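Local atomic coordinates of DUF5037 domain-containing protein (PDB entry 4GL6), a protein that is of unknown function, a member of the DUF5037 family from the bacterium Ruminococcus gnavus. Residues 100-104 against 194-199. Numbering follows the deposited sequence.
Sequences YIQGD and LEIFTS
Y100 and Q102, on an outermost strand of the mixed sheet, pack against L194, the last residue of helix 184-194, and S199 in the loop that follows, a mixed contact, part apolar packing and part hydrogen bonding. L194 lays its CB over the centre of the Y100 ring, 3.8 Å from the centroid and 10° off the normal, a CH-pi contact that suits a broad aromatic face. With CG anti to the backbone N (chi1 -170°), the ring reaches across to the end of helix 184-194; its OH hydrogen-bonds to the carbonyl O of K51. Were Y100 replaced by an alanine, L194 would probably lose the surface it lies on, and the K51 carbonyl this donor.

Q102 suits its place because an amide can both accept and donate. Its OE1 takes a hydrogen bond from S199 OG at 2.9 Å, the hydroxyl standing 54° out of the carbonyl plane, while NE2 donates to E202 and to a water 3.0 Å away. That water in turn donates to L194 O, bridging strand and helix end. Serine suits position 199 because its hydroxyl, on a short side chain directed toward the strand, can donate to Q102 OE1.

Beside this contact, strand 140-147 pairs with 99-104 and touches Q102 and S199 through W143, and L194 through Y145; I101 faces helix 75-95.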
loop_
_atom_site.group_PDB
_atom_site.type_symbol
_atom_site.label_atom_id
_atom_site.label_comp_id
_atom_site.label_asym_id
_atom_site.label_seq_id
_atom_site.Cartn_x
_atom_site.Cartn_y
_atom_site.Cartn_z
ATOM N N TYR A 100 10.396 0.930 -5.323
ATOM C CA TYR A 100 9.020 1.358 -5.170
ATOM C C TYR A 100 8.496 0.683 -3.903
ATOM O O TYR A 100 8.531 -0.557 -3.805
ATOM C CB TYR A 100 8.183 0.978 -6.385
ATOM C CG TYR A 100 6.812 1.624 -6.364
ATOM C CD1 TYR A 100 5.759 1.054 -5.626
ATOM C CD2 TYR A 100 6.555 2.793 -7.081
ATOM C CE1 TYR A 100 4.494 1.639 -5.603
ATOM C CE2 TYR A 100 5.290 3.379 -7.073
ATOM C CZ TYR A 100 4.263 2.798 -6.330
ATOM O OH TYR A 100 3.017 3.361 -6.302
ATOM N N ILE A 101 8.027 1.490 -2.950
ATOM C CA ILE A 101 7.496 0.994 -1.693
ATOM C C ILE A 101 5.990 1.177 -1.752
ATOM O O ILE A 101 5.499 2.304 -1.808
ATOM C CB ILE A 101 8.069 1.765 -0.495
ATOM C CG1 ILE A 101 9.614 1.694 -0.504
ATOM C CG2 ILE A 101 7.486 1.220 0.801
ATOM C CD1 ILE A 101 10.278 2.622 0.495
ATOM N N GLN A 102 5.259 0.065 -1.726
ATOM C CA GLN A 102 3.794 0.073 -1.789
ATOM C C GLN A 102 3.179 -0.356 -0.443
ATOM O O GLN A 102 3.290 -1.516 -0.042
ATOM C CB GLN A 102 3.327 -0.871 -2.879
ATOM C CG GLN A 102 1.856 -0.761 -3.218
ATOM C CD GLN A 102 1.403 -1.907 -4.074
ATOM O OE1 GLN A 102 1.342 -3.042 -3.610
ATOM N NE2 GLN A 102 1.053 -1.619 -5.300
ATOM N N GLY A 103 2.528 0.581 0.231
ATOM C CA GLY A 103 1.857 0.305 1.501
ATOM C C GLY A 103 0.480 -0.264 1.230
ATOM O O GLY A 103 -0.225 0.250 0.372
ATOM N N ASP A 104 0.104 -1.308 1.972
ATOM C CA ASP A 104 -1.172 -2.019 1.827
ATOM C C ASP A 104 -1.869 -2.086 3.187
ATOM O O ASP A 104 -1.740 -3.066 3.918
ATOM C CB ASP A 104 -0.888 -3.415 1.236
ATOM C CG ASP A 104 -2.150 -4.247 0.981
ATOM O OD1 ASP A 104 -3.284 -3.723 0.888
ATOM O OD2 ASP A 104 -1.974 -5.462 0.849
ATOM N N LEU A 194 2.934 -0.140 -11.232
ATOM C CA LEU A 194 2.724 0.282 -9.831
ATOM C C LEU A 194 2.277 1.737 -9.680
ATOM O O LEU A 194 1.568 2.058 -8.737
ATOM C CB LEU A 194 3.989 0.030 -8.982
ATOM C CG LEU A 194 4.390 -1.431 -8.714
ATOM C CD1 LEU A 194 5.872 -1.571 -8.375
ATOM C CD2 LEU A 194 3.535 -2.056 -7.630
ATOM N N GLU A 195 2.701 2.604 -10.599
ATOM C CA GLU A 195 2.305 4.016 -10.590
ATOM C C GLU A 195 0.814 4.271 -10.864
ATOM O O GLU A 195 0.308 5.327 -10.478
ATOM C CB GLU A 195 3.152 4.837 -11.591
ATOM C CG GLU A 195 4.593 5.089 -11.158
ATOM C CD GLU A 195 5.462 5.738 -12.233
ATOM O OE1 GLU A 195 4.945 6.213 -13.277
ATOM O OE2 GLU A 195 6.685 5.802 -12.001
ATOM N N ILE A 196 0.132 3.328 -11.522
ATOM C CA ILE A 196 -1.276 3.488 -11.919
ATOM C C ILE A 196 -2.280 2.446 -11.388
ATOM O O ILE A 196 -3.445 2.482 -11.777
ATOM C CB ILE A 196 -1.389 3.602 -13.470
ATOM C CG1 ILE A 196 -1.045 2.257 -14.171
ATOM C CG2 ILE A 196 -0.533 4.774 -13.967
ATOM C CD1 ILE A 196 -1.503 2.168 -15.610
ATOM N N PHE A 197 -1.839 1.514 -10.549
ATOM C CA PHE A 197 -2.729 0.502 -9.947
ATOM C C PHE A 197 -2.405 0.320 -8.470
ATOM O O PHE A 197 -1.252 0.452 -8.079
ATOM C CB PHE A 197 -2.605 -0.854 -10.655
ATOM C CG PHE A 197 -3.168 -0.873 -12.043
ATOM C CD1 PHE A 197 -4.539 -0.732 -12.246
ATOM C CD2 PHE A 197 -2.347 -1.088 -13.149
ATOM C CE1 PHE A 197 -5.078 -0.751 -13.523
ATOM C CE2 PHE A 197 -2.885 -1.109 -14.430
ATOM C CZ PHE A 197 -4.251 -0.943 -14.616
ATOM N N THR A 198 -3.426 -0.011 -7.673
ATOM C CA THR A 198 -3.283 -0.235 -6.225
ATOM C C THR A 198 -2.855 -1.659 -5.931
ATOM O O THR A 198 -2.935 -2.543 -6.794
ATOM C CB THR A 198 -4.576 0.091 -5.472
ATOM O OG1 THR A 198 -5.669 -0.558 -6.119
ATOM C CG2 THR A 198 -4.811 1.602 -5.466
ATOM N N SER A 199 -2.430 -1.866 -4.689
ATOM C CA SER A 199 -1.912 -3.148 -4.197
ATOM C C SER A 199 -2.847 -4.318 -4.456
ATOM O O SER A 199 -4.008 -4.301 -4.013
ATOM C CB SER A 199 -1.632 -3.074 -2.696
ATOM O OG SER A 199 -0.936 -4.202 -2.252
HETATM O O HOH W 1 0.723 1.186 -6.158
#